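Local atomic coordinates of endolysin (Escherichia coli O157 typing phage 15, PDB entry 7M5I), a protein that probably degrades the host cell wall as a lysozyme, hydrolysing the beta-1,4 glycosidic bonds of peptidoglycan so that new phage particles can be released. Residues 18-22 with 145-149. Numbering follows the deposited sequence.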
ATOM      1  N   LYS A  18       4.150  -6.314   3.569  1.00 22.42           N
ATOM      2  CA  LYS A  18       3.892  -7.413   4.540  1.00 22.21           C
ATOM      3  C   LYS A  18       3.935  -6.821   5.944  1.00 22.07           C
ATOM      4  O   LYS A  18       3.104  -7.171   6.792  1.00 23.83           O
ATOM      5  CB  LYS A  18       4.898  -8.553   4.378  1.00 22.20           C
ATOM      6  CG  LYS A  18       4.734  -9.391   3.123  1.00 21.81           C
ATOM      7  CD  LYS A  18       5.854 -10.384   3.021  1.00 23.95           C
ATOM      8  CE  LYS A  18       5.726 -11.379   1.902  1.00 25.41           C
ATOM      9  NZ  LYS A  18       7.000 -12.090   1.719  1.00 28.23           N
ATOM     10  N   PHE A  19       4.968  -6.055   6.240  1.00 21.95           N
ATOM     11  CA  PHE A  19       5.212  -5.465   7.574  1.00 21.62           C
ATOM     12  C   PHE A  19       4.049  -4.559   7.978  1.00 22.67           C
ATOM     13  O   PHE A  19       3.515  -4.630   9.101  1.00 21.99           O
ATOM     14  CB  PHE A  19       6.528  -4.732   7.524  1.00 23.04           C
ATOM     15  CG  PHE A  19       6.867  -4.017   8.814  1.00 21.99           C
ATOM     16  CD1 PHE A  19       6.419  -2.746   9.063  1.00 24.43           C
ATOM     17  CD2 PHE A  19       7.636  -4.652   9.761  1.00 28.94           C
ATOM     18  CE1 PHE A  19       6.748  -2.102  10.256  1.00 26.70           C
ATOM     19  CE2 PHE A  19       7.967  -4.003  10.956  1.00 30.74           C
ATOM     20  CZ  PHE A  19       7.471  -2.753  11.209  1.00 28.18           C
ATOM     21  N   PHE A  20       3.577  -3.724   7.046  1.00 23.54           N
ATOM     22  CA  PHE A  20       2.449  -2.795   7.289  1.00 22.92           C
ATOM     23  C   PHE A  20       1.113  -3.533   7.510  1.00 24.76           C
ATOM     24  O   PHE A  20       0.273  -3.064   8.344  1.00 24.51           O
ATOM     25  CB  PHE A  20       2.292  -1.798   6.137  1.00 23.44           C
ATOM     26  CG  PHE A  20       3.469  -0.876   5.951  1.00 23.08           C
ATOM     27  CD1 PHE A  20       4.175  -0.333   7.049  1.00 25.74           C
ATOM     28  CD2 PHE A  20       3.844  -0.494   4.672  1.00 25.20           C
ATOM     29  CE1 PHE A  20       5.256   0.503   6.838  1.00 27.54           C
ATOM     30  CE2 PHE A  20       4.931   0.342   4.467  1.00 25.16           C
ATOM     31  CZ  PHE A  20       5.647   0.833   5.539  1.00 27.48           C
ATOM     32  N   GLU A  21       0.911  -4.674   6.849  1.00 23.51           N
ATOM     33  CA  GLU A  21      -0.370  -5.410   6.912  1.00 24.81           C
ATOM     34  C   GLU A  21      -0.396  -6.300   8.160  1.00 25.43           C
ATOM     35  O   GLU A  21      -1.522  -6.621   8.659  1.00 26.55           O
ATOM     36  CB  GLU A  21      -0.591  -6.245   5.656  1.00 27.28           C
ATOM     37  CG  GLU A  21      -0.791  -5.421   4.391  1.00 30.92           C
ATOM     38  CD  GLU A  21      -2.078  -4.607   4.354  1.00 36.86           C
ATOM     39  OE1 GLU A  21      -3.032  -4.932   5.102  1.00 38.31           O
ATOM     40  OE2 GLU A  21      -2.036  -3.529   3.774  1.00 46.72           O
ATOM     41  N   GLY A  22       0.727  -6.851   8.555  1.00 22.84           N
ATOM     42  CA  GLY A  22       0.787  -7.947   9.529  1.00 22.89           C
ATOM     43  C   GLY A  22       0.328  -9.255   8.870  1.00 22.35           C
ATOM     44  O   GLY A  22      -0.001  -9.266   7.666  1.00 21.94           O
ATOM     45  N   ARG A 145       2.434   4.509   9.403  1.00 23.22           N
ATOM     46  CA  ARG A 145       2.649   3.904   8.087  1.00 22.26           C
ATOM     47  C   ARG A 145       3.096   4.989   7.122  1.00 21.72           C
ATOM     48  O   ARG A 145       4.077   4.728   6.376  1.00 23.46           O
ATOM     49  CB  ARG A 145       1.397   3.192   7.597  1.00 22.32           C
ATOM     50  CG  ARG A 145       1.569   2.597   6.213  1.00 22.08           C
ATOM     51  CD  ARG A 145       0.371   1.751   5.805  1.00 25.07           C
ATOM     52  NE  ARG A 145       0.555   1.210   4.481  1.00 25.41           N
ATOM     53  CZ  ARG A 145      -0.086   0.149   4.024  1.00 29.38           C
ATOM     54  NH1 ARG A 145      -0.976  -0.475   4.798  1.00 25.01           N
ATOM     55  NH2 ARG A 145       0.157  -0.292   2.803  1.00 27.42           N
ATOM     56  N   ARG A 146       2.461   6.160   7.145  1.00 21.79           N
ATOM     57  CA  ARG A 146       2.832   7.248   6.204  1.00 23.60           C
ATOM     58  C   ARG A 146       4.283   7.689   6.453  1.00 24.38           C
ATOM     59  O   ARG A 146       5.025   7.905   5.427  1.00 23.35           O
ATOM     60  CB  ARG A 146       1.882   8.428   6.310  1.00 25.52           C
ATOM     61  CG  ARG A 146       0.465   8.152   5.832  1.00 26.58           C
ATOM     62  CD  ARG A 146       0.241   7.949   4.369  1.00 26.96           C
ATOM     63  NE  ARG A 146       0.289   6.576   3.968  1.00 26.32           N
ATOM     64  CZ  ARG A 146      -0.752   5.732   3.912  1.00 27.85           C
ATOM     65  NH1 ARG A 146      -0.542   4.474   3.602  1.00 26.25           N
ATOM     66  NH2 ARG A 146      -1.972   6.112   4.278  1.00 27.50           N
ATOM     67  N   ARG A 147       4.682   7.853   7.705  1.00 24.20           N
ATOM     68  CA  ARG A 147       6.079   8.298   7.948  1.00 26.12           C
ATOM     69  C   ARG A 147       7.065   7.207   7.459  1.00 25.01           C
ATOM     70  O   ARG A 147       8.127   7.575   6.854  1.00 23.54           O
ATOM     71  CB  ARG A 147       6.312   8.814   9.352  1.00 27.61           C
ATOM     72  CG  ARG A 147       6.260   7.751  10.391  1.00 29.50           C
ATOM     73  CD  ARG A 147       7.643   7.358  10.865  1.00 30.69           C
ATOM     74  NE  ARG A 147       7.458   6.284  11.811  1.00 29.71           N
ATOM     75  CZ  ARG A 147       8.445   5.570  12.344  1.00 29.43           C
ATOM     76  NH1 ARG A 147       9.689   5.923  12.070  1.00 27.67           N
ATOM     77  NH2 ARG A 147       8.200   4.596  13.188  1.00 28.96           N
ATOM     78  N   MET A 148       6.767   5.916   7.658  1.00 23.10           N
ATOM     79  CA  MET A 148       7.669   4.845   7.169  1.00 22.80           C
ATOM     80  C   MET A 148       7.680   4.789   5.623  1.00 23.82           C
ATOM     81  O   MET A 148       8.750   4.547   5.045  1.00 22.68           O
ATOM     82  CB  MET A 148       7.265   3.518   7.806  1.00 24.38           C
ATOM     83  CG  MET A 148       7.578   3.489   9.274  1.00 26.10           C
ATOM     84  SD  MET A 148       7.285   1.826   9.916  1.00 28.46           S
ATOM     85  CE  MET A 148       8.060   1.875  11.529  1.00 40.75           C
ATOM     86  N   GLU A 149       6.563   5.060   4.965  1.00 22.47           N
ATOM     87  CA  GLU A 149       6.528   5.078   3.475  1.00 23.25           C
ATOM     88  C   GLU A 149       7.328   6.303   2.988  1.00 24.68           C
ATOM     89  O   GLU A 149       8.084   6.129   1.995  1.00 24.19           O
ATOM     90  CB  GLU A 149       5.098   5.070   2.940  1.00 22.50           C
ATOM     91  CG  GLU A 149       4.396   3.713   3.100  1.00 22.17           C
ATOM     92  CD  GLU A 149       2.876   3.714   2.976  1.00 23.70           C
ATOM     93  OE1 GLU A 149       2.266   4.827   3.064  1.00 27.06           O
ATOM     94  OE2 GLU A 149       2.321   2.604   2.742  1.00 25.07           O
TER
HETATM   95  O   HOH W   1      -3.448  -1.473   3.105  1.00 43.03           O
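Phe20, near the end of helix 11-21, faces helix 140-155, and its CA lies 6.7 Å from the CA of Arg145. The Phe20 ring packs against Arg145, Met148 and Glu149. Arg145 CG stands over one face of the Phe20 ring, a CH-pi contact at 4.0 Å from the centroid. The Arg145 chain is extended, with CG anti to its backbone N (chi1 178°). This lays the guanidinium along Phe20, with Phe20 CB over the centre of one guanidinium face and Phe20 CD2 against the same group; ring and guanidinium planes are 26° apart. Met148 meets the ring edge through CB, 3.8 Å from Phe20 CE1. Met148 SD lies at the edge of the Phe20 ring, in its plane, and approaches the Phe19 ring obliquely, 4.0 Å from Phe19 CE1. Both are Met-aromatic contacts. Glu149 CG packs against Phe20 CE2 at 3.7 Å.

Arg145 NH1 gives Glu21 OE2 a weak hydrogen bond at 3.4 Å, part of a salt bridge. A water donates to Glu21 OE2 and weakly accepts from Arg145 NH1. Arg145 NE gives a nearly straight bond to Glu149 OE2 (2.8 Å, 176°), meeting it from above the carboxylate plane. Ser93 of helix 85-98 also binds Glu149 OE2. Arg146 grips Glu149 OE1 side-on with NE and NH1.

Glu21 and Asp30 are both predicted proton donors/acceptors of this family 24 glycoside hydrolase, with side chains about 9 Å apart. Glu149 and the Phe20 ring probably hold the Arg145 guanidinium in place, making Arg145 a likely second-shell partner of Glu21.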